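PDB 4C65: ochratoxinase from Aspergillus niger, which hydrolyses ochratoxin A to ochratoxin alpha and L-phenylalanine, acting as a zinc-dependent carboxypeptidase that prefers aromatic C-terminal residues. Local coordinates for residues A[264-268]-A[313-317]; A[284-288]-A[317-321]; A[331-335]-A[346-350]. One frame throughout, in Å; residues are numbered along the deposited sequence. Where two conformers were deposited one is given.

Contact 1 of 3, residues A[264-268]-A[313-317]; sequences EHVSY and LADSH
Tyr-268 lays one face of its ring against Ser-316: CB of Ser-316 stands 4.1 Å from the ring centroid, 28° off the normal, a CH-pi contact. With Tyr-268 chi1 at m, the CA-to-CB bond points away from the helix, yet the phenol reaches it, OH of Tyr-268 lying 3.7 Å from CA of Leu-313. Ser-316 OG lies 3.3 Å from CE1 of Tyr-268 but bonds back to the carbonyl of Ala-312. The closest CA pair is Ser-267 and His-317, 4.0 Å; CA of His-317 makes a CA-H...O contact of 3.5 Å with O of Ser-267. Residues 313-317 are regular helix, whereas 264-268 leave strand 262-263 through a bend, with positive phi at His-265 (72/-65) and Val-266 (54/40). This is the C-terminal end of a TIM-barrel strand in the amidohydrolase fold, where His-265 ligates the second zinc and its ND1 bonds Thr-287. The imidazole of His-317, chi1 t, hydrogen-bonds through NE2 to O of Ala-286. CD2 of His-317 lies 3.2 Å from O of His-265 and 3.3 Å from OG of Ser-267, which sits at the ring edge. That OG is hydrogen-bonded to His-247.

Contact 2 of 3, residues A[284-288]-A[317-321]; sequences YVATR and HLKAY
Residues 284-285 finish a parallel barrel strand; the chain then turns through Ala-286 (phi/psi -73/-35) and Thr-287 (47/56), while 317-321 form regular helix. CA atoms approach most closely at Ala-286 and Tyr-321, 6.5 Å, followed by Arg-288 and Leu-318, 7.9 Å. The CA-to-CB bonds of Tyr-284, Ala-286 and Arg-288 all point toward the helix. His-317, chi1 t, bridges the turn with both ring nitrogens: NE2 of His-317 donates to O of Ala-286 (2.8 Å, 155° at the hydrogen), and ND1 of His-317 accepts from NH1 of Arg-288 (3.1 Å, 162°). Arg-288 (chi1 t, chi2 p) places one guanidinium face under CD1 of Leu-318, while its NE forms a salt bridge with Glu-292. CB of Ala-286 sits almost on the ring normal of Tyr-321, 3.4 Å from the centroid and 4° off axis, a CH-pi contact. CE1 of Tyr-284 meets CD1 of Tyr-321 at 3.9 Å, and OH of Tyr-284 lies 3.3 Å from CB of Ala-320. A water accepts from N of Ala-286 (2.8 Å) and donates weakly to OH of Tyr-321 (3.4 Å). The CA-to-CB bond of Thr-287 points away; its OG1 donates to O of Ala-286 (2.7 Å) and is also hydrogen-bonded to ND1 of zinc ligand His-265. Such helix-on-strand packing, behind a strand end facing the metal centre, characterises the TIM barrel of amidohydrolases.

Contact 3 of 3, residues A[331-335]-A[346-350]; sequences IALGT and ELQFA
Glu-346 comes first on the helical segment and makes the closest CA approach, 5.9 Å from CA of Thr-335. Its side chain (chi1 t, chi2 p) bends over the extended residues Leu-333 (phi/psi -102/138) and Gly-334 (-147/150). CD of Glu-346 comes within 3.0 Å of O of Gly-334, but carboxylate and carbonyl are both acceptors, so a water supplies the link: it accepts from N of Gly-334 at 2.8 Å and donates to OE2 of Glu-346 at 2.8 Å. OE1 of Glu-346 bonds Ser-289, and OE2 also takes the backbone NH of Arg-288. CB of Glu-346 rests 3.7 Å from OG1 of Thr-335, a hydroxyl hydrogen-bonded to Asp-67, while CG of Glu-346 lies 4.0 Å from CB of Leu-333.

Leu-347, chi1 m, extends CD2 to 3.5 Å from CD1 of Leu-333. One turn beyond Glu-346, Ala-350 closes the other end of the apolar patch, its CB 3.9 Å from CD2 of Leu-333; the helical bond from N of Ala-350 to O of Glu-346 measures 2.9 Å. Leu-333 (chi1 m, chi2 t) thus packs against both Leu-347 and Ala-350.

Residues 331-335 run from a weakly bonded barrel strand about 331-332 and end just before the active-site Asp-336, so the contact seats helix 344-354 on the loop that follows the strand, as expected of an amidohydrolase TIM barrel. Ala-332 pairs with Tyr-284 of strand 283-285; Tyr-321 of helix 304-327 flanks Leu-333 and Ala-350, and Ala-364 and Ala-361 of helix 358-365 meet these two residues as well.

How the contacts relate
All three contacts belong to the twisted TIM-barrel domain, where strands 262-263, 283-285 and 331-332 are consecutive in one parallel sheet. Contacts 1 and 2 share His-317 on helix 304-327, and their centres are 6 Å apart; contact 3 follows them along the chain, its centre 9 Å from contact 2 and 14 Å from contact 1. Contacts 1 and 3 do not touch, their nearest atoms being about 6 Å apart. Contact 2 joins them: N of His-265 lies 2.8 Å from O of Val-285, and N of Ala-332 lies 3.0 Å from O of Tyr-284. Helical packing outside the strands is therefore connected to the ends carrying zinc ligand His-265 and leading to Asp-336.

Contact 1 of 3, residues A[264-268]-A[313-317]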
loop_
_atom_site.group_PDB
_atom_site.type_symbol
_atom_site.label_atom_id
_atom_site.label_comp_id
_atom_site.label_asym_id
_atom_site.label_seq_id
_atom_site.Cartn_x
_atom_site.Cartn_y
_atom_site.Cartn_z
ATOM N N GLU A 264 33.512 7.244 -17.520
ATOM C CA GLU A 264 33.452 8.683 -17.366
ATOM C C GLU A 264 34.342 9.175 -16.222
ATOM O O GLU A 264 34.447 8.502 -15.199
ATOM C CB GLU A 264 32.010 9.115 -17.159
ATOM C CG GLU A 264 31.003 8.229 -17.844
ATOM C CD GLU A 264 31.131 8.468 -19.345
ATOM O OE1 GLU A 264 31.067 9.661 -19.746
ATOM O OE2 GLU A 264 31.290 7.492 -20.123
ATOM N N HIS A 265 34.932 10.348 -16.417
ATOM C CA HIS A 265 35.828 10.978 -15.466
ATOM C C HIS A 265 37.163 10.256 -15.397
ATOM O O HIS A 265 38.207 10.830 -15.735
ATOM C CB HIS A 265 35.193 11.100 -14.067
ATOM C CG HIS A 265 33.741 11.459 -14.100
ATOM N ND1 HIS A 265 33.281 12.623 -14.667
ATOM C CD2 HIS A 265 32.648 10.788 -13.679
ATOM C CE1 HIS A 265 31.965 12.658 -14.592
ATOM N NE2 HIS A 265 31.557 11.560 -13.984
ATOM N N VAL A 266 37.124 9.015 -14.927
ATOM C CA VAL A 266 38.272 8.129 -14.906
ATOM C C VAL A 266 39.460 8.769 -14.217
ATOM O O VAL A 266 40.606 8.543 -14.595
ATOM C CB VAL A 266 38.673 7.658 -16.316
ATOM C CG1 VAL A 266 39.044 6.189 -16.269
ATOM C CG2 VAL A 266 37.547 7.831 -17.323
ATOM N N SER A 267 39.181 9.486 -13.138
ATOM C CA SER A 267 40.164 10.348 -12.481
ATOM C C SER A 267 41.459 9.682 -12.000
ATOM O O SER A 267 42.479 10.359 -11.881
ATOM C CB SER A 267 39.502 11.073 -11.301
ATOM O OG SER A 267 38.360 11.772 -11.750
ATOM N N TYR A 268 41.430 8.390 -11.683
ATOM C CA TYR A 268 42.639 7.716 -11.182
ATOM C C TYR A 268 43.136 6.647 -12.150
ATOM O O TYR A 268 43.741 5.656 -11.747
ATOM C CB TYR A 268 42.394 7.151 -9.755
ATOM C CG TYR A 268 42.327 8.236 -8.725
ATOM C CD1 TYR A 268 43.484 8.699 -8.091
ATOM C CD2 TYR A 268 41.130 8.841 -8.419
ATOM C CE1 TYR A 268 43.428 9.726 -7.164
ATOM C CE2 TYR A 268 41.068 9.877 -7.510
ATOM C CZ TYR A 268 42.218 10.312 -6.887
ATOM O OH TYR A 268 42.125 11.333 -5.985
ATOM N N LEU A 313 42.437 15.500 -6.452
ATOM C CA LEU A 313 41.663 14.752 -7.445
ATOM C C LEU A 313 41.752 15.411 -8.828
ATOM O O LEU A 313 41.915 14.728 -9.814
ATOM C CB LEU A 313 40.196 14.626 -7.012
ATOM C CG LEU A 313 39.296 13.740 -7.890
ATOM C CD1 LEU A 313 38.166 13.160 -7.050
ATOM C CD2 LEU A 313 38.727 14.498 -9.094
ATOM N N ALA A 314 41.644 16.735 -8.878
ATOM C CA ALA A 314 41.835 17.491 -10.122
ATOM C C ALA A 314 43.195 17.208 -10.766
ATOM O O ALA A 314 43.255 16.969 -11.951
ATOM C CB ALA A 314 41.672 18.982 -9.868
ATOM N N ASP A 315 44.258 17.154 -9.961
ATOM C CA ASP A 315 45.596 16.807 -10.452
ATOM C C ASP A 315 45.690 15.391 -10.974
ATOM O O ASP A 315 46.198 15.184 -12.076
ATOM C CB ASP A 315 46.659 16.988 -9.368
ATOM C CG ASP A 315 46.792 18.420 -8.939
ATOM O OD1 ASP A 315 46.176 19.254 -9.587
ATOM O OD2 ASP A 315 47.418 18.725 -7.921
ATOM N N SER A 316 45.206 14.419 -10.203
ATOM C CA SER A 316 45.148 13.034 -10.671
ATOM C C SER A 316 44.369 12.925 -11.958
ATOM O O SER A 316 44.797 12.261 -12.898
ATOM C CB SER A 316 44.485 12.134 -9.652
ATOM O OG SER A 316 45.098 12.314 -8.394
ATOM N N HIS A 317 43.212 13.578 -11.995
ATOM C CA HIS A 317 42.346 13.568 -13.173
ATOM C C HIS A 317 43.083 14.108 -14.399
ATOM O O HIS A 317 42.967 13.540 -15.485
ATOM C CB HIS A 317 41.072 14.384 -12.912
ATOM C CG HIS A 317 40.126 14.411 -14.067
ATOM N ND1 HIS A 317 40.241 15.319 -15.096
ATOM C CD2 HIS A 317 39.058 13.640 -14.364
ATOM C CE1 HIS A 317 39.291 15.107 -15.983
ATOM N NE2 HIS A 317 38.556 14.090 -15.563
#

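Contact 2 of 3, residues A[284-288]-A[317-321]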
loop_
_atom_site.group_PDB
_atom_site.type_symbol
_atom_site.label_atom_id
_atom_site.label_comp_id
_atom_site.label_asym_id
_atom_site.label_seq_id
_atom_site.Cartn_x
_atom_site.Cartn_y
_atom_site.Cartn_z
ATOM N N TYR A 284 37.191 6.408 -23.283
ATOM C CA TYR A 284 37.565 7.316 -22.212
ATOM C C TYR A 284 36.874 8.658 -22.436
ATOM O O TYR A 284 37.121 9.326 -23.440
ATOM C CB TYR A 284 39.075 7.520 -22.210
ATOM C CG TYR A 284 39.705 8.130 -20.951
ATOM C CD1 TYR A 284 39.495 9.453 -20.600
ATOM C CD2 TYR A 284 40.578 7.384 -20.161
ATOM C CE1 TYR A 284 40.109 10.013 -19.482
ATOM C CE2 TYR A 284 41.192 7.924 -19.039
ATOM C CZ TYR A 284 40.961 9.239 -18.698
ATOM O OH TYR A 284 41.571 9.775 -17.581
ATOM N N VAL A 285 36.038 9.056 -21.482
ATOM C CA VAL A 285 35.373 10.339 -21.512
ATOM C C VAL A 285 35.729 11.099 -20.250
ATOM O O VAL A 285 35.185 10.836 -19.173
ATOM C CB VAL A 285 33.857 10.156 -21.612
ATOM C CG1 VAL A 285 33.159 11.507 -21.701
ATOM C CG2 VAL A 285 33.530 9.286 -22.816
ATOM N N ALA A 286 36.610 12.082 -20.392
ATOM C CA ALA A 286 37.226 12.735 -19.233
ATOM C C ALA A 286 36.293 13.678 -18.448
ATOM O O ALA A 286 36.379 13.745 -17.235
ATOM C CB ALA A 286 38.488 13.473 -19.674
ATOM N N THR A 287 35.404 14.371 -19.157
ATOM C CA THR A 287 34.592 15.475 -18.600
ATOM C C THR A 287 35.427 16.456 -17.790
ATOM O O THR A 287 35.143 16.729 -16.635
ATOM C CB THR A 287 33.369 14.985 -17.784
ATOM O OG1 THR A 287 33.794 14.374 -16.570
ATOM C CG2 THR A 287 32.555 13.969 -18.568
ATOM N N ARG A 288 36.458 17.007 -18.423
ATOM C CA ARG A 288 37.379 17.901 -17.742
ATOM C C ARG A 288 36.694 19.195 -17.360
ATOM O O ARG A 288 37.104 19.839 -16.399
ATOM C CB ARG A 288 38.628 18.171 -18.604
ATOM C CG ARG A 288 39.696 19.060 -17.957
ATOM C CD ARG A 288 40.294 18.454 -16.702
ATOM N NE ARG A 288 41.158 19.394 -16.009
ATOM C CZ ARG A 288 41.876 19.102 -14.917
ATOM N NH1 ARG A 288 41.818 17.896 -14.359
ATOM N NH2 ARG A 288 42.643 20.022 -14.369
ATOM N N HIS A 317 43.212 13.578 -11.995
ATOM C CA HIS A 317 42.346 13.568 -13.173
ATOM C C HIS A 317 43.083 14.108 -14.399
ATOM O O HIS A 317 42.967 13.540 -15.485
ATOM C CB HIS A 317 41.072 14.384 -12.912
ATOM C CG HIS A 317 40.126 14.411 -14.067
ATOM N ND1 HIS A 317 40.241 15.319 -15.096
ATOM C CD2 HIS A 317 39.058 13.640 -14.364
ATOM C CE1 HIS A 317 39.291 15.107 -15.983
ATOM N NE2 HIS A 317 38.556 14.090 -15.563
ATOM N N LEU A 318 43.854 15.176 -14.216
ATOM C CA LEU A 318 44.628 15.769 -15.304
ATOM C C LEU A 318 45.677 14.774 -15.805
ATOM O O LEU A 318 45.778 14.557 -17.014
ATOM C CB LEU A 318 45.301 17.074 -14.862
ATOM C CG LEU A 318 46.072 17.832 -15.959
ATOM C CD1 LEU A 318 45.123 18.275 -17.064
ATOM C CD2 LEU A 318 46.851 19.011 -15.378
ATOM N N LYS A 319 46.452 14.178 -14.885
ATOM C CA LYS A 319 47.487 13.189 -15.257
ATOM C C LYS A 319 46.884 11.998 -15.952
ATOM O O LYS A 319 47.426 11.523 -16.946
ATOM C CB LYS A 319 48.239 12.638 -14.053
ATOM C CG LYS A 319 49.138 13.603 -13.304
ATOM C CD LYS A 319 50.000 12.850 -12.260
ATOM C CE LYS A 319 50.753 13.813 -11.361
ATOM N NZ LYS A 319 52.169 13.429 -11.029
ATOM N N ALA A 320 45.753 11.527 -15.435
ATOM C CA ALA A 320 45.057 10.389 -16.015
ATOM C C ALA A 320 44.679 10.671 -17.460
ATOM O O ALA A 320 44.855 9.816 -18.339
ATOM C CB ALA A 320 43.832 10.035 -15.180
ATOM N N TYR A 321 44.118 11.854 -17.692
ATOM C CA TYR A 321 43.673 12.274 -19.027
ATOM C C TYR A 321 44.850 12.390 -19.978
ATOM O O TYR A 321 44.835 11.828 -21.068
ATOM C CB TYR A 321 42.943 13.628 -18.941
ATOM C CG TYR A 321 42.115 14.044 -20.152
ATOM C CD1 TYR A 321 41.741 13.125 -21.149
ATOM C CD2 TYR A 321 41.656 15.356 -20.268
ATOM C CE1 TYR A 321 40.966 13.522 -22.240
ATOM C CE2 TYR A 321 40.874 15.758 -21.347
ATOM C CZ TYR A 321 40.522 14.845 -22.319
ATOM O OH TYR A 321 39.752 15.254 -23.370
HETATM O O HOH W 1 37.206 13.070 -22.964
#

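Contact 3 of 3, residues A[331-335]-A[346-350]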
loop_
_atom_site.group_PDB
_atom_site.type_symbol
_atom_site.label_atom_id
_atom_site.label_comp_id
_atom_site.label_asym_id
_atom_site.label_seq_id
_atom_site.Cartn_x
_atom_site.Cartn_y
_atom_site.Cartn_z
ATOM N N ILE A 331 39.480 8.161 -27.149
ATOM C CA ILE A 331 38.866 9.179 -26.341
ATOM C C ILE A 331 37.700 9.821 -27.067
ATOM O O ILE A 331 37.728 10.001 -28.281
ATOM C CB ILE A 331 39.921 10.232 -25.956
ATOM C CG1 ILE A 331 40.945 9.573 -25.039
ATOM C CG2 ILE A 331 39.304 11.424 -25.229
ATOM C CD1 ILE A 331 42.322 10.109 -25.237
ATOM N N ALA A 332 36.663 10.160 -26.310
ATOM C CA ALA A 332 35.587 11.006 -26.810
ATOM C C ALA A 332 35.340 12.099 -25.791
ATOM O O ALA A 332 35.780 12.003 -24.635
ATOM C CB ALA A 332 34.331 10.214 -27.063
ATOM N N LEU A 333 34.679 13.162 -26.228
ATOM C CA LEU A 333 34.500 14.338 -25.390
ATOM C C LEU A 333 33.105 14.389 -24.779
ATOM O O LEU A 333 32.106 14.105 -25.441
ATOM C CB LEU A 333 34.747 15.642 -26.175
ATOM C CG LEU A 333 36.151 15.822 -26.726
ATOM C CD1 LEU A 333 36.334 17.232 -27.241
ATOM C CD2 LEU A 333 37.223 15.526 -25.688
ATOM N N GLY A 334 33.069 14.760 -23.495
ATOM C CA GLY A 334 31.842 14.956 -22.756
ATOM C C GLY A 334 32.073 16.051 -21.770
ATOM O O GLY A 334 33.176 16.218 -21.276
ATOM N N THR A 335 31.010 16.781 -21.456
ATOM C CA THR A 335 31.106 18.000 -20.642
ATOM C C THR A 335 30.542 17.835 -19.230
ATOM O O THR A 335 31.014 18.466 -18.276
ATOM C CB THR A 335 30.383 19.138 -21.377
ATOM O OG1 THR A 335 30.931 19.257 -22.690
ATOM C CG2 THR A 335 30.573 20.468 -20.661
ATOM N N GLU A 346 34.890 21.935 -23.705
ATOM C CA GLU A 346 35.529 20.644 -23.547
ATOM C C GLU A 346 36.577 20.427 -24.643
ATOM O O GLU A 346 37.595 19.744 -24.413
ATOM C CB GLU A 346 34.490 19.525 -23.557
ATOM C CG GLU A 346 35.010 18.182 -23.081
ATOM C CD GLU A 346 35.457 18.195 -21.626
ATOM O OE1 GLU A 346 35.031 19.074 -20.857
ATOM O OE2 GLU A 346 36.236 17.290 -21.260
ATOM N N LEU A 347 36.324 20.990 -25.828
ATOM C CA LEU A 347 37.306 20.915 -26.912
ATOM C C LEU A 347 38.554 21.709 -26.534
ATOM O O LEU A 347 39.671 21.248 -26.752
ATOM C CB LEU A 347 36.717 21.424 -28.231
ATOM C CG LEU A 347 35.732 20.473 -28.910
ATOM C CD1 LEU A 347 34.657 21.261 -29.615
ATOM C CD2 LEU A 347 36.415 19.545 -29.893
ATOM N N GLN A 348 38.347 22.893 -25.981
ATOM C CA GLN A 348 39.435 23.708 -25.482
ATOM C C GLN A 348 40.288 22.943 -24.465
ATOM O O GLN A 348 41.503 22.926 -24.560
ATOM C CB GLN A 348 38.880 24.967 -24.843
ATOM C CG GLN A 348 39.939 25.795 -24.170
ATOM C CD GLN A 348 39.424 27.125 -23.664
ATOM O OE1 GLN A 348 38.497 27.721 -24.210
ATOM N NE2 GLN A 348 40.100 27.646 -22.659
ATOM N N PHE A 349 39.632 22.248 -23.539
ATOM C CA PHE A 349 40.353 21.522 -22.522
ATOM C C PHE A 349 41.046 20.301 -23.070
ATOM O O PHE A 349 42.114 19.954 -22.593
ATOM C CB PHE A 349 39.440 21.152 -21.343
ATOM C CG PHE A 349 38.832 22.344 -20.643
ATOM C CD1 PHE A 349 39.598 23.451 -20.334
ATOM C CD2 PHE A 349 37.488 22.333 -20.268
ATOM C CE1 PHE A 349 39.041 24.531 -19.683
ATOM C CE2 PHE A 349 36.920 23.418 -19.628
ATOM C CZ PHE A 349 37.700 24.514 -19.332
ATOM N N ALA A 350 40.461 19.658 -24.075
ATOM C CA ALA A 350 41.131 18.550 -24.749
ATOM C C ALA A 350 42.503 18.972 -25.295
ATOM O O ALA A 350 43.489 18.231 -25.187
ATOM C CB ALA A 350 40.269 18.026 -25.866
HETATM O O HOH W 2 35.580 14.799 -22.281
#